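Local coordinates for protein polyketide biosynthesis 3-hydroxy-3-methylglutaryl-ACP synthase PksG (Bacillus subtilis, PDB 4YXT) that catalyses the aldol condensation of an acetyl group on the carrier protein AcpK with a beta-ketothioester polyketide intermediate on PksL, a step of bacillaene synthesis, at residues 219-224 / 323-327; 189-194 / 230-235; 7-11 / 346-352. The protein carries 1 engineered substitution. All blocks are in the same frame, centred on the assembly; numbering follows the deposited sequence.

Contact 1 of 3, residues 219-224 / 323-327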
loop_
_atom_site.group_PDB
_atom_site.type_symbol
_atom_site.label_atom_id
_atom_site.label_comp_id
_atom_site.label_asym_id
_atom_site.label_seq_id
_atom_site.Cartn_x
_atom_site.Cartn_y
_atom_site.Cartn_z
ATOM N N SER A 219 19.530 0.038 13.210
ATOM C CA SER A 219 18.120 0.481 13.213
ATOM C C SER A 219 17.141 -0.654 13.610
ATOM O O SER A 219 16.270 -0.490 14.483
ATOM C CB SER A 219 17.741 1.165 11.916
ATOM O OG SER A 219 18.037 0.360 10.808
ATOM N N TYR A 220 17.328 -1.835 13.062
ATOM C CA TYR A 220 16.599 -3.006 13.561
ATOM C C TYR A 220 16.650 -3.138 15.055
ATOM O O TYR A 220 15.631 -3.349 15.681
ATOM C CB TYR A 220 17.159 -4.274 12.920
ATOM C CG TYR A 220 16.473 -5.578 13.242
ATOM C CD1 TYR A 220 16.577 -6.172 14.506
ATOM C CD2 TYR A 220 15.712 -6.232 12.267
ATOM C CE1 TYR A 220 15.974 -7.419 14.775
ATOM C CE2 TYR A 220 15.106 -7.458 12.527
ATOM C CZ TYR A 220 15.228 -8.045 13.768
ATOM O OH TYR A 220 14.608 -9.232 14.016
ATOM N N LEU A 221 17.841 -3.039 15.646
ATOM C CA LEU A 221 17.970 -3.224 17.103
ATOM C C LEU A 221 17.390 -2.055 17.885
ATOM O O LEU A 221 16.654 -2.240 18.881
ATOM C CB LEU A 221 19.427 -3.425 17.505
ATOM C CG LEU A 221 20.066 -4.716 17.043
ATOM C CD1 LEU A 221 21.595 -4.633 17.205
ATOM C CD2 LEU A 221 19.471 -5.920 17.772
ATOM N N ASP A 222 17.669 -0.841 17.430
ATOM C CA ASP A 222 16.973 0.299 18.044
ATOM C C ASP A 222 15.424 0.168 18.011
ATOM O O ASP A 222 14.761 0.430 19.047
ATOM C CB ASP A 222 17.445 1.593 17.428
ATOM C CG ASP A 222 18.947 1.864 17.698
ATOM O OD1 ASP A 222 19.535 1.254 18.637
ATOM O OD2 ASP A 222 19.538 2.698 16.950
ATOM N N CYS A 223 14.854 -0.291 16.880
ATOM C CA CYS A 223 13.416 -0.457 16.790
ATOM C C CYS A 223 12.924 -1.631 17.633
ATOM O O CYS A 223 11.844 -1.552 18.222
ATOM C CB CYS A 223 12.888 -0.603 15.371
ATOM S SG CYS A 223 13.118 0.775 14.176
ATOM N N CYS A 224 13.693 -2.719 17.677
ATOM C CA CYS A 224 13.336 -3.820 18.564
ATOM C C CYS A 224 13.117 -3.351 20.030
ATOM O O CYS A 224 12.103 -3.688 20.676
ATOM C CB CYS A 224 14.383 -4.918 18.469
ATOM S SG CYS A 224 13.767 -6.407 19.192
ATOM N N CYS A 323 5.349 -10.650 18.741
ATOM C CA CYS A 323 5.858 -10.491 17.380
ATOM C C CYS A 323 6.503 -9.140 17.128
ATOM O O CYS A 323 5.892 -8.110 17.353
ATOM C CB CYS A 323 4.724 -10.628 16.390
ATOM S SG CYS A 323 3.911 -12.238 16.257
ATOM N N PHE A 324 7.696 -9.151 16.538
ATOM C CA PHE A 324 8.417 -7.942 16.209
ATOM C C PHE A 324 8.592 -7.861 14.741
ATOM O O PHE A 324 9.233 -8.694 14.193
ATOM C CB PHE A 324 9.807 -7.928 16.837
ATOM C CG PHE A 324 10.652 -6.790 16.377
ATOM C CD1 PHE A 324 10.281 -5.475 16.668
ATOM C CD2 PHE A 324 11.791 -7.015 15.652
ATOM C CE1 PHE A 324 11.043 -4.399 16.236
ATOM C CE2 PHE A 324 12.570 -5.953 15.211
ATOM C CZ PHE A 324 12.192 -4.636 15.491
ATOM N N SER A 325 8.098 -6.797 14.132
ATOM C CA SER A 325 8.265 -6.519 12.698
ATOM C C SER A 325 9.183 -5.335 12.423
ATOM O O SER A 325 9.144 -4.292 13.122
ATOM C CB SER A 325 6.856 -6.224 12.121
ATOM O OG SER A 325 6.862 -5.641 10.835
ATOM N N TYR A 326 9.993 -5.466 11.368
ATOM C CA TYR A 326 10.881 -4.400 10.962
ATOM C C TYR A 326 10.894 -4.311 9.469
ATOM O O TYR A 326 11.026 -5.293 8.788
ATOM C CB TYR A 326 12.323 -4.655 11.399
ATOM C CG TYR A 326 13.265 -3.533 10.926
ATOM C CD1 TYR A 326 14.087 -3.687 9.830
ATOM C CD2 TYR A 326 13.297 -2.294 11.599
ATOM C CE1 TYR A 326 14.914 -2.648 9.403
ATOM C CE2 TYR A 326 14.113 -1.260 11.168
ATOM C CZ TYR A 326 14.919 -1.449 10.070
ATOM O OH TYR A 326 15.672 -0.395 9.646
ATOM N N GLY A 327 10.859 -3.111 8.968
ATOM C CA GLY A 327 11.221 -2.909 7.603
ATOM C C GLY A 327 12.146 -1.737 7.507
ATOM O O GLY A 327 12.007 -0.758 8.240
#
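An aromatic cluster of Y220, F324 and Y326 joins helix 213-234 to strand 319-327 next to the probable active-site residues of this thiolase-like enzyme. The edge of F324 points at a face of Y220 in a T-shaped pair. The ring centroids lie 5.2 Å apart and the planes stand at 79°. The leading atom is F324 CE2, 3.7 Å from Y220 CZ. The F324 ring also has C224 over one of its faces. C224 SG sits almost on the ring normal, 4.1 Å from the F324 centroid, and C224 CB makes a CH-pi contact beside it. C224 SG reaches this place because it is anti to the backbone N (chi1 -165°).

Y326 meets the helix differently. Y220 CA lies over its face, 4.0 Å from the Y326 centroid, in a second CH-pi contact. C223 SG approaches the edge of the same ring, 3.8 Å from Y326 CE2. At the far end Y326 OH and S219 OG lie 2.7 Å apart. S219 OG also reaches the carbonyls of L215 and S216, and its proton is not tied to one partner. Y326 OH also bonds D200. Y220 OH bonds the backbone O of H250, probably a catalytic proton donor/acceptor.

The side chain of Y220 is about 4 Å from that of H250. That of Y326 is about 6 Å from that of C114, which probably carries the acyl-thioester intermediate. This is consistent with a second-shell place beside the probable catalytic residues. The middle of the contact is held by ring and sulfur packing. Polar bonds fix the two tyrosine hydroxyls at its margins, so these buried groups are satisfied while the rings remain wedged between helix and strand.

Contact 2 of 3, residues 189-194 / 230-235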
loop_
_atom_site.group_PDB
_atom_site.type_symbol
_atom_site.label_atom_id
_atom_site.label_comp_id
_atom_site.label_asym_id
_atom_site.label_seq_id
_atom_site.Cartn_x
_atom_site.Cartn_y
_atom_site.Cartn_z
ATOM N N GLY A 189 -5.151 -3.488 20.459
ATOM C CA GLY A 189 -4.536 -2.237 20.933
ATOM C C GLY A 189 -3.194 -2.439 21.612
ATOM O O GLY A 189 -2.540 -1.481 22.002
ATOM N N ALA A 190 -2.799 -3.694 21.760
ATOM C CA ALA A 190 -1.524 -4.106 22.340
ATOM C C ALA A 190 -0.457 -4.071 21.234
ATOM O O ALA A 190 -0.101 -5.116 20.631
ATOM C CB ALA A 190 -1.645 -5.505 22.910
ATOM N N ASN A 191 -0.008 -2.854 20.941
ATOM C CA ASN A 191 0.782 -2.523 19.724
ATOM C C ASN A 191 1.741 -1.385 20.059
ATOM O O ASN A 191 1.297 -0.330 20.506
ATOM C CB ASN A 191 -0.139 -2.019 18.566
ATOM C CG ASN A 191 -1.180 -3.042 18.171
ATOM O OD1 ASN A 191 -0.999 -3.820 17.237
ATOM N ND2 ASN A 191 -2.260 -3.089 18.925
ATOM N N GLY A 192 3.032 -1.589 19.823
ATOM C CA GLY A 192 3.987 -0.528 19.899
ATOM C C GLY A 192 4.609 -0.390 18.534
ATOM O O GLY A 192 5.432 -1.223 18.144
ATOM N N TYR A 193 4.205 0.647 17.795
ATOM C CA TYR A 193 4.752 0.901 16.450
ATOM C C TYR A 193 5.680 2.099 16.518
ATOM O O TYR A 193 5.508 2.995 17.345
ATOM C CB TYR A 193 3.617 1.116 15.415
ATOM C CG TYR A 193 2.299 1.741 15.930
ATOM C CD1 TYR A 193 1.143 0.972 16.056
ATOM C CD2 TYR A 193 2.198 3.107 16.279
ATOM C CE1 TYR A 193 -0.063 1.514 16.522
ATOM C CE2 TYR A 193 0.981 3.652 16.731
ATOM C CZ TYR A 193 -0.166 2.849 16.825
ATOM O OH TYR A 193 -1.413 3.361 17.302
ATOM N N TYR A 194 6.678 2.136 15.632
ATOM C CA TYR A 194 7.698 3.115 15.721
ATOM C C TYR A 194 8.396 3.223 14.350
ATOM O O TYR A 194 8.672 2.209 13.705
ATOM C CB TYR A 194 8.663 2.706 16.860
ATOM C CG TYR A 194 9.898 3.586 17.047
ATOM C CD1 TYR A 194 9.843 4.785 17.757
ATOM C CD2 TYR A 194 11.119 3.170 16.539
ATOM C CE1 TYR A 194 10.977 5.566 17.919
ATOM C CE2 TYR A 194 12.247 3.925 16.708
ATOM C CZ TYR A 194 12.177 5.125 17.378
ATOM O OH TYR A 194 13.365 5.837 17.468
ATOM N N GLU A 230 7.210 0.992 23.598
ATOM C CA GLU A 230 5.879 1.559 23.263
ATOM C C GLU A 230 4.721 0.610 23.690
ATOM O O GLU A 230 3.727 1.024 24.324
ATOM C CB GLU A 230 5.791 1.944 21.795
ATOM C CG GLU A 230 6.855 2.949 21.341
ATOM C CD GLU A 230 6.490 4.428 21.640
ATOM O OE1 GLU A 230 5.503 4.693 22.405
ATOM O OE2 GLU A 230 7.203 5.326 21.101
ATOM N N TYR A 231 4.871 -0.673 23.379
ATOM C CA TYR A 231 3.895 -1.695 23.790
ATOM C C TYR A 231 3.643 -1.691 25.286
ATOM O O TYR A 231 2.511 -1.747 25.727
ATOM C CB TYR A 231 4.431 -3.043 23.378
ATOM C CG TYR A 231 3.569 -4.236 23.691
ATOM C CD1 TYR A 231 3.677 -4.861 24.921
ATOM C CD2 TYR A 231 2.725 -4.807 22.730
ATOM C CE1 TYR A 231 2.945 -5.983 25.227
ATOM C CE2 TYR A 231 1.986 -5.932 23.031
ATOM C CZ TYR A 231 2.103 -6.513 24.286
ATOM O OH TYR A 231 1.444 -7.649 24.651
ATOM N N GLN A 232 4.726 -1.669 26.050
ATOM C CA GLN A 232 4.687 -1.571 27.516
ATOM C C GLN A 232 3.964 -0.325 27.997
ATOM O O GLN A 232 3.193 -0.366 28.948
ATOM C CB GLN A 232 6.121 -1.503 28.080
ATOM C CG GLN A 232 6.839 -2.825 28.141
ATOM C CD GLN A 232 8.087 -2.748 29.000
ATOM O OE1 GLN A 232 8.945 -1.903 28.791
ATOM N NE2 GLN A 232 8.174 -3.614 29.980
ATOM N N LYS A 233 4.218 0.797 27.352
ATOM C CA LYS A 233 3.515 2.006 27.756
ATOM C C LYS A 233 2.007 1.827 27.584
ATOM O O LYS A 233 1.272 2.379 28.339
ATOM C CB LYS A 233 4.036 3.242 27.043
ATOM C CG LYS A 233 5.523 3.451 27.285
ATOM C CD LYS A 233 6.010 4.818 26.824
ATOM C CE LYS A 233 7.466 5.007 27.211
ATOM N NZ LYS A 233 7.760 6.429 27.551
ATOM N N ARG A 234 1.580 0.994 26.629
ATOM C CA ARG A 234 0.172 0.713 26.396
ATOM C C ARG A 234 -0.376 -0.510 27.159
ATOM O O ARG A 234 -1.573 -0.632 27.336
ATOM C CB ARG A 234 -0.045 0.530 24.898
ATOM C CG ARG A 234 0.010 1.852 24.131
ATOM C CD ARG A 234 0.259 1.635 22.643
ATOM N NE ARG A 234 0.443 2.877 21.922
ATOM C CZ ARG A 234 -0.439 3.464 21.101
ATOM N NH1 ARG A 234 -1.621 2.954 20.798
ATOM N NH2 ARG A 234 -0.076 4.595 20.540
ATOM N N VAL A 235 0.504 -1.409 27.594
ATOM C CA VAL A 235 0.098 -2.689 28.155
ATOM C C VAL A 235 0.777 -2.865 29.537
ATOM O O VAL A 235 1.813 -3.555 29.685
ATOM C CB VAL A 235 0.441 -3.857 27.208
ATOM C CG1 VAL A 235 -0.041 -5.164 27.826
ATOM C CG2 VAL A 235 -0.158 -3.631 25.816
HETATM O O HOH W 1 -3.337 0.900 21.734
#
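The Y231 ring has the backbone of 189-194 at its edge. There A190 O comes to 3.3 Å from Y231 CE2, close to the plane of the ring. V235 CG2, a neighbour from the same helix end, lies above the centre of one face, 3.9 Å from the plane. A190 CB touches both Y231 and V235, with A190 CB to V235 CG2 at 3.8 Å. With chi1 at -179°, Y231 CG lies opposite N and beside the carbonyl carbon, which places the ring beside A190. Y231 OH bonds S336, and F334 meets the ring edge-to-face. The second flat group is the guanidinium of R234. The Y193 and R234 side chains cross at about a right angle. Y193 CZ lies over one guanidinium face, with the planes 59° apart, and Y193 OH is 3.5 Å from R234 NH1. A water lies in the guanidinium plane at its edge. It accepts from R234 NH1 at 2.8 Å and donates to G189 O.

Between these groups the backbones come very close. G192 CA is 3.6 Å from E230 CB and equally close to Y231 N. G192 has no side chain, and the strand approaches the helix here backbone to backbone. The extended chain of R234 then runs over the strand, with R234 CD 3.1 Å from N191 O.

The contact packs the last turn of helix 213-234 on strand 184-195, away from the annotated sites and at the subunit interface. E75 of the second subunit forms a salt bridge with R234 NH2 and a hydrogen bond with Y193 OH. S133 of the second subunit bonds R234 NH1. One end of the contact is thus apolar. At the other, R234 reaches G189 O through a water and pairs directly with E75 of the second subunit, where its charge is probably balanced.

Contact 3 of 3, residues 7-11 / 346-352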
loop_
_atom_site.group_PDB
_atom_site.type_symbol
_atom_site.label_atom_id
_atom_site.label_comp_id
_atom_site.label_asym_id
_atom_site.label_seq_id
_atom_site.Cartn_x
_atom_site.Cartn_y
_atom_site.Cartn_z
ATOM N N GLU A 7 -7.309 -16.860 11.077
ATOM C CA GLU A 7 -8.050 -18.121 10.976
ATOM C C GLU A 7 -7.211 -19.182 10.285
ATOM O O GLU A 7 -7.288 -20.358 10.591
ATOM C CB GLU A 7 -9.375 -17.903 10.223
ATOM C CG GLU A 7 -10.229 -16.872 10.937
ATOM C CD GLU A 7 -11.619 -16.734 10.353
ATOM O OE1 GLU A 7 -11.827 -17.105 9.184
ATOM O OE2 GLU A 7 -12.503 -16.244 11.057
ATOM N N ALA A 8 -6.357 -18.776 9.364
ATOM C CA ALA A 8 -5.602 -19.769 8.661
ATOM C C ALA A 8 -4.420 -19.046 8.009
ATOM O O ALA A 8 -4.546 -17.886 7.706
ATOM C CB ALA A 8 -6.497 -20.443 7.632
ATOM N N MET A 9 -3.284 -19.723 7.856
ATOM C CA MET A 9 -2.141 -19.130 7.131
ATOM C C MET A 9 -1.265 -20.200 6.501
ATOM O O MET A 9 -1.135 -21.269 7.047
ATOM C CB MET A 9 -1.308 -18.178 8.026
ATOM C CG MET A 9 -0.306 -18.830 8.952
ATOM S SD MET A 9 0.436 -17.646 10.117
ATOM C CE MET A 9 1.424 -16.652 9.019
ATOM N N ASN A 10 -0.699 -19.889 5.338
ATOM C CA ASN A 10 0.040 -20.840 4.551
ATOM C C ASN A 10 1.227 -20.231 3.842
ATOM O O ASN A 10 1.193 -19.103 3.416
ATOM C CB ASN A 10 -0.841 -21.523 3.515
ATOM C CG ASN A 10 -0.105 -22.669 2.821
ATOM O OD1 ASN A 10 0.603 -23.415 3.471
ATOM N ND2 ASN A 10 -0.185 -22.747 1.550
ATOM N N VAL A 11 2.266 -21.027 3.674
ATOM C CA VAL A 11 3.551 -20.549 3.209
ATOM C C VAL A 11 3.734 -21.210 1.899
ATOM O O VAL A 11 3.395 -22.358 1.829
ATOM C CB VAL A 11 4.700 -21.051 4.146
ATOM C CG1 VAL A 11 6.090 -20.776 3.580
ATOM C CG2 VAL A 11 4.571 -20.419 5.506
ATOM N N ARG A 346 -5.141 -26.907 12.998
ATOM C CA ARG A 346 -5.554 -26.481 11.671
ATOM C C ARG A 346 -4.314 -26.196 10.828
ATOM O O ARG A 346 -4.239 -26.569 9.688
ATOM C CB ARG A 346 -6.490 -25.271 11.760
ATOM C CG ARG A 346 -6.803 -24.664 10.398
ATOM C CD ARG A 346 -8.139 -23.978 10.394
ATOM N NE ARG A 346 -8.551 -23.449 9.096
ATOM C CZ ARG A 346 -9.546 -22.573 8.913
ATOM N NH1 ARG A 346 -10.229 -22.134 9.972
ATOM N NH2 ARG A 346 -9.870 -22.145 7.680
ATOM N N GLN A 347 -3.309 -25.558 11.395
ATOM C CA GLN A 347 -2.103 -25.293 10.585
ATOM C C GLN A 347 -1.434 -26.547 10.112
ATOM O O GLN A 347 -0.850 -26.560 9.015
ATOM C CB GLN A 347 -1.095 -24.474 11.374
ATOM C CG GLN A 347 -1.536 -23.022 11.525
ATOM C CD GLN A 347 -1.697 -22.334 10.201
ATOM O OE1 GLN A 347 -2.779 -21.942 9.821
ATOM N NE2 GLN A 347 -0.606 -22.211 9.477
ATOM N N ARG A 348 -1.488 -27.606 10.942
ATOM C CA ARG A 348 -0.898 -28.926 10.549
ATOM C C ARG A 348 -1.451 -29.421 9.231
ATOM O O ARG A 348 -0.727 -29.969 8.440
ATOM C CB ARG A 348 -1.058 -30.020 11.623
ATOM C CG ARG A 348 -0.118 -31.211 11.356
ATOM C CD ARG A 348 -0.669 -32.583 11.730
ATOM N NE ARG A 348 -2.058 -32.763 11.289
ATOM C CZ ARG A 348 -2.450 -33.140 10.070
ATOM N NH1 ARG A 348 -1.577 -33.407 9.098
ATOM N NH2 ARG A 348 -3.746 -33.243 9.818
ATOM N N THR A 349 -2.713 -29.136 8.955
ATOM C CA THR A 349 -3.369 -29.577 7.713
ATOM C C THR A 349 -2.691 -29.080 6.440
ATOM O O THR A 349 -2.667 -29.774 5.414
ATOM C CB THR A 349 -4.831 -29.093 7.688
ATOM O OG1 THR A 349 -5.428 -29.347 8.964
ATOM C CG2 THR A 349 -5.610 -29.861 6.678
ATOM N N PHE A 350 -2.136 -27.875 6.475
ATOM C CA PHE A 350 -1.448 -27.364 5.293
ATOM C C PHE A 350 -0.129 -28.060 5.039
ATOM O O PHE A 350 0.408 -27.965 3.951
ATOM C CB PHE A 350 -1.229 -25.833 5.413
ATOM C CG PHE A 350 -2.515 -25.057 5.584
ATOM C CD1 PHE A 350 -3.489 -25.078 4.589
ATOM C CD2 PHE A 350 -2.774 -24.345 6.749
ATOM C CE1 PHE A 350 -4.681 -24.388 4.735
ATOM C CE2 PHE A 350 -3.969 -23.656 6.902
ATOM C CZ PHE A 350 -4.925 -23.680 5.891
ATOM N N GLY A 351 0.459 -28.747 6.024
ATOM C CA GLY A 351 1.675 -29.481 5.685
ATOM C C GLY A 351 2.785 -28.595 5.159
ATOM O O GLY A 351 3.511 -28.945 4.225
ATOM N N ILE A 352 3.004 -27.462 5.814
ATOM C CA ILE A 352 4.076 -26.543 5.326
ATOM C C ILE A 352 5.435 -27.235 5.202
ATOM O O ILE A 352 6.091 -27.129 4.158
ATOM C CB ILE A 352 4.179 -25.249 6.189
ATOM C CG1 ILE A 352 2.989 -24.331 5.902
ATOM C CG2 ILE A 352 5.449 -24.503 5.890
ATOM C CD1 ILE A 352 2.596 -23.484 7.107
#
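Q347 grips the backbone of M9 with both ends of its amide, the tight centre of this contact. Q347 NE2 donates to M9 O at 2.7 Å, with an N-H...O angle of 164° and the acceptor near the amide plane. Q347 OE1 accepts from M9 N at 3.0 Å. The side chain bends at chi2 (-60°), which turns the amide toward the strand. The paired bonds fix its rotation. The F350 ring packs alongside. Its edge meets A8, with F350 CZ 4.0 Å from A8 CB, while N10 CB lies over a face. Further on, I352 CG2 rests 3.9 Å from V11 CB, and I352 CG1 passes N10 OD1. N10 ND2 is held by A58 O.

R346 lies at the looser margin, partly exposed. Its extended chain lays one guanidinium face over E7 O, about 3.3 Å above the plane. R346 NH1 is near that oxygen, but the angle is poor. The carboxylate of E7 turns to K137 and N180 instead.

The contact joins helix 341-349 and the start of helix 352-357 to strand 5-12, which carries a classic beta bulge at E7 and A8, both facing L176. A buried strand residue has both its backbone polar groups met by a side-chain amide, while the arginine at the margin lies face-on over a backbone carbonyl, without a hydrogen bond.

In the fold
All three contacts set helical segments against the same mixed sheet. Contacts 1 and 2 share helix 213-234 and touch through C223 and Y194; their centres are 13 Å apart. Contact 3 lies on the other side of the chain's centre from contact 1, though its strand 5-12 is next to strand 184-195 of contact 2. Contact 1 is fully buried, and its chemistry is aromatic and sulfur packing near the probable catalytic residues. Contact 2 is also buried, but several of its residues are partly exposed and it reaches the dimer interface, where charge and water take over. Contact 3 relies on a side-chain amide bonded to strand backbone, with an arginine at its more open margin.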